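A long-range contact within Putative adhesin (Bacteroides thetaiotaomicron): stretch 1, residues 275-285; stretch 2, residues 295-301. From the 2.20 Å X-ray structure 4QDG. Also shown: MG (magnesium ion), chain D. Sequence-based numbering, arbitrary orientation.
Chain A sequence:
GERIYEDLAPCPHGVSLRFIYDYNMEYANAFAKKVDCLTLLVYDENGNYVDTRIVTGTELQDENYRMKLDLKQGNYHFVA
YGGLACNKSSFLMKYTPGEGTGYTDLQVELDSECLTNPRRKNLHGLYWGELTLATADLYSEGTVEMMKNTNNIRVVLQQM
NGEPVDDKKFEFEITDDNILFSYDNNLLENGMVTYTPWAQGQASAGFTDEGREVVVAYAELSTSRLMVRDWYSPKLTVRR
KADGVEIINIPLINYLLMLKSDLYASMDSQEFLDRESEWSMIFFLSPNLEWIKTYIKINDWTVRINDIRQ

Stretch 1 275-285: RESEWSMIFFL
Stretch 2 (295-301) YIKINDW

The apolar centre of the contact lies on the sheet face that carries selenomethionine Met281 and Ile298. Met281 (chi1 m, chi2 t, chi3 p) brings its CE to 4.0 Å from Ile296 CD1 and 4.4 Å from Ile298 CD1. Ile296 (p, t) also packs against an aromatic ring, its CG2 lying 3.7 Å from Phe283 CD2; the Phe283 CA-to-CB bond points away from stretch 2, but chi1 of -63° and chi2 of 84° bring the ring back.

These side chains are held by two antiparallel strands, 278-285 and 295-298, whose directions differ by 160° and whose axes approach to 4.7 Å. Met281 and Ile298 form a non-hydrogen-bonded pair, CA to CA 4.7 Å. Next to it, Ile282 and Lys297 form a hydrogen-bonded pair, CA to CA 4.9 Å: Ile282 N donates to Lys297 O at 2.9 Å and Lys297 N to Ile282 O at 3.1 Å. Lys297 O also receives a CA-H...O contact from Met281 CA at 3.2 Å. On the face of Ile282 (m, t) and Lys297, the two CB atoms lie 3.9 Å apart, while the lysine end leads away.

Beyond Phe283, direct pairing gives way to water 3, which accepts from Phe284 N and donates to Tyr295 O, both at 2.8 Å. Phe284 (chi1 -61°, chi2 -84°) sets its ring edge near that carbonyl, CD2 to Tyr295 O 3.5 Å.

At the other end, a type I' turn runs from Ile298 to Trp301, with Asn299 at phi/psi 47/46 and Asp300 at 69/13. Asn299 N donates to Ser280 O at 2.9 Å, and its side chain (chi1 -63°, chi2 -7°) completes the pairing, OD1 accepting from Ser280 N at 2.9 Å. Water 1 accepts from Asn299 ND2 (2.7 Å) and donates to Glu276 OE1 (3.0 Å), extending the polar edge.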

# COMPACT_ATOMS: atom_id res chain seq x y z
N ARG A 275 3.92 3.11 6.90
CA ARG A 275 4.13 4.55 6.65
C ARG A 275 4.79 4.84 5.29
O ARG A 275 4.48 5.83 4.66
CB ARG A 275 4.97 5.22 7.74
CG ARG A 275 4.22 5.48 9.02
CD ARG A 275 5.07 6.36 9.92
NE ARG A 275 4.40 6.60 11.20
CZ ARG A 275 3.54 7.59 11.44
NH1 ARG A 275 3.27 8.49 10.50
NH2 ARG A 275 2.98 7.71 12.64
N GLU A 276 5.72 3.99 4.88
CA GLU A 276 6.39 4.17 3.61
C GLU A 276 5.65 3.39 2.53
O GLU A 276 5.40 2.20 2.69
CB GLU A 276 7.87 3.76 3.67
CG GLU A 276 8.62 4.07 2.38
CD GLU A 276 8.59 5.54 1.99
OE1 GLU A 276 9.47 6.29 2.46
OE2 GLU A 276 7.67 5.94 1.23
N SER A 277 5.28 4.06 1.44
CA SER A 277 4.56 3.42 0.33
C SER A 277 5.31 3.54 -1.02
O SER A 277 4.90 2.94 -2.01
CB SER A 277 3.16 4.01 0.22
OG SER A 277 3.23 5.39 -0.12
N GLU A 278 6.37 4.34 -1.05
CA GLU A 278 7.18 4.60 -2.23
C GLU A 278 8.56 4.09 -1.95
O GLU A 278 9.22 4.61 -1.07
CB GLU A 278 7.17 6.09 -2.63
CG GLU A 278 5.82 6.61 -3.13
CD GLU A 278 5.26 6.07 -4.44
OE1 GLU A 278 6.06 5.60 -5.29
OE2 GLU A 278 4.03 6.14 -4.64
N TRP A 279 8.93 2.97 -2.60
CA TRP A 279 10.20 2.29 -2.37
C TRP A 279 11.04 2.24 -3.61
O TRP A 279 10.51 2.12 -4.72
CB TRP A 279 9.92 0.84 -1.93
CG TRP A 279 8.98 0.69 -0.77
CD1 TRP A 279 7.63 0.49 -0.82
CD2 TRP A 279 9.34 0.63 0.62
NE1 TRP A 279 7.12 0.36 0.44
CE2 TRP A 279 8.15 0.43 1.35
CE3 TRP A 279 10.55 0.77 1.32
CZ2 TRP A 279 8.13 0.32 2.75
CZ3 TRP A 279 10.54 0.68 2.71
CH2 TRP A 279 9.34 0.46 3.40
N SER A 280 12.36 2.28 -3.44
CA SER A 280 13.29 2.16 -4.56
C SER A 280 14.48 1.35 -4.12
O SER A 280 14.92 1.46 -2.97
CB SER A 280 13.68 3.50 -5.17
OG SER A 280 14.47 4.31 -4.32
N MSE A 281 14.92 0.44 -4.99
CA MSE A 281 16.04 -0.43 -4.66
C MSE A 281 17.00 -0.54 -5.82
O MSE A 281 16.60 -0.96 -6.90
CB MSE A 281 15.56 -1.82 -4.26
CG MSE A 281 14.56 -1.83 -3.13
SE MSE A 281 13.95 -3.66 -2.82
CE MSE A 281 15.50 -4.32 -1.80
N ILE A 282 18.26 -0.19 -5.59
CA ILE A 282 19.29 -0.25 -6.62
C ILE A 282 20.22 -1.43 -6.31
O ILE A 282 20.81 -1.48 -5.24
CB ILE A 282 20.09 1.07 -6.79
CG1 ILE A 282 19.12 2.26 -7.03
CG2 ILE A 282 21.10 0.92 -7.94
CD1 ILE A 282 19.76 3.61 -6.92
N PHE A 283 20.30 -2.36 -7.26
CA PHE A 283 21.20 -3.50 -7.20
C PHE A 283 22.34 -3.25 -8.18
O PHE A 283 22.10 -2.85 -9.33
CB PHE A 283 20.45 -4.82 -7.50
CG PHE A 283 19.36 -5.17 -6.51
CD1 PHE A 283 18.08 -4.64 -6.63
CD2 PHE A 283 19.61 -6.07 -5.47
CE1 PHE A 283 17.07 -4.98 -5.71
CE2 PHE A 283 18.60 -6.39 -4.56
CZ PHE A 283 17.34 -5.85 -4.69
N PHE A 284 23.58 -3.46 -7.74
CA PHE A 284 24.75 -3.23 -8.59
C PHE A 284 25.21 -4.55 -9.21
O PHE A 284 25.23 -5.58 -8.53
CB PHE A 284 25.89 -2.53 -7.83
CG PHE A 284 25.43 -1.17 -7.34
CD1 PHE A 284 25.48 -0.06 -8.18
CD2 PHE A 284 24.89 -1.02 -6.07
CE1 PHE A 284 25.03 1.19 -7.74
CE2 PHE A 284 24.41 0.21 -5.65
CZ PHE A 284 24.47 1.30 -6.48
N LEU A 285 25.49 -4.51 -10.52
CA LEU A 285 25.88 -5.69 -11.28
C LEU A 285 27.30 -5.60 -11.78
O LEU A 285 27.80 -4.52 -12.10
CB LEU A 285 24.94 -5.93 -12.49
CG LEU A 285 23.41 -5.91 -12.24
CD1 LEU A 285 22.65 -6.22 -13.52
CD2 LEU A 285 23.00 -6.86 -11.11
N TYR A 295 26.68 -4.20 -1.25
CA TYR A 295 25.91 -3.00 -0.94
C TYR A 295 24.84 -2.75 -1.98
O TYR A 295 25.07 -2.97 -3.17
CB TYR A 295 26.81 -1.75 -0.88
CG TYR A 295 27.89 -1.81 0.17
CD1 TYR A 295 29.10 -2.44 -0.09
CD2 TYR A 295 27.72 -1.20 1.41
CE1 TYR A 295 30.10 -2.51 0.88
CE2 TYR A 295 28.72 -1.25 2.38
CZ TYR A 295 29.91 -1.90 2.11
OH TYR A 295 30.89 -1.93 3.07
N ILE A 296 23.68 -2.31 -1.51
CA ILE A 296 22.55 -1.90 -2.35
C ILE A 296 22.09 -0.50 -1.87
O ILE A 296 22.57 0.01 -0.86
CB ILE A 296 21.37 -2.93 -2.37
CG1 ILE A 296 20.78 -3.18 -0.96
CG2 ILE A 296 21.77 -4.24 -3.09
CD1 ILE A 296 19.35 -3.76 -0.95
N LYS A 297 21.19 0.11 -2.61
CA LYS A 297 20.59 1.36 -2.22
C LYS A 297 19.13 1.12 -1.97
O LYS A 297 18.48 0.51 -2.80
CB LYS A 297 20.79 2.46 -3.26
CG LYS A 297 21.96 3.36 -2.93
CD LYS A 297 22.15 4.41 -3.99
CE LYS A 297 22.58 5.71 -3.40
NZ LYS A 297 23.41 6.50 -4.34
N ILE A 298 18.64 1.55 -0.79
CA ILE A 298 17.21 1.48 -0.48
C ILE A 298 16.78 2.91 -0.21
O ILE A 298 17.39 3.56 0.63
CB ILE A 298 16.81 0.52 0.66
CG1 ILE A 298 17.44 -0.86 0.44
CG2 ILE A 298 15.28 0.45 0.77
CD1 ILE A 298 17.15 -1.88 1.50
N ASN A 299 15.78 3.41 -0.96
CA ASN A 299 15.25 4.78 -0.84
C ASN A 299 16.38 5.81 -0.79
O ASN A 299 16.37 6.73 0.03
CB ASN A 299 14.30 4.90 0.37
CG ASN A 299 13.07 4.02 0.22
OD1 ASN A 299 12.86 3.41 -0.81
ND2 ASN A 299 12.28 3.90 1.24
N ASP A 300 17.35 5.66 -1.71
CA ASP A 300 18.53 6.52 -1.92
C ASP A 300 19.54 6.41 -0.76
O ASP A 300 20.47 7.20 -0.68
CB ASP A 300 18.11 8.00 -2.16
CG ASP A 300 19.12 8.83 -2.94
OD1 ASP A 300 19.65 8.33 -3.97
OD2 ASP A 300 19.36 10.00 -2.54
N TRP A 301 19.41 5.41 0.11
CA TRP A 301 20.35 5.25 1.21
C TRP A 301 21.16 3.95 1.01
O TRP A 301 20.57 2.91 0.75
CB TRP A 301 19.61 5.30 2.56
CG TRP A 301 20.47 5.01 3.74
CD1 TRP A 301 20.62 3.80 4.37
CD2 TRP A 301 21.37 5.92 4.38
NE1 TRP A 301 21.56 3.92 5.38
CE2 TRP A 301 22.03 5.20 5.40
CE3 TRP A 301 21.64 7.29 4.21
CZ2 TRP A 301 22.97 5.81 6.24
CZ3 TRP A 301 22.59 7.89 5.03
CH2 TRP A 301 23.23 7.16 6.05
MG MG D . 3.75 0.73 2.87
O HOH W 1 12.03 5.19 3.62
O HOH W 2 17.42 3.78 -3.86
O HOH W 3 24.46 -4.65 -5.37
O HOH W 4 1.78 1.43 2.37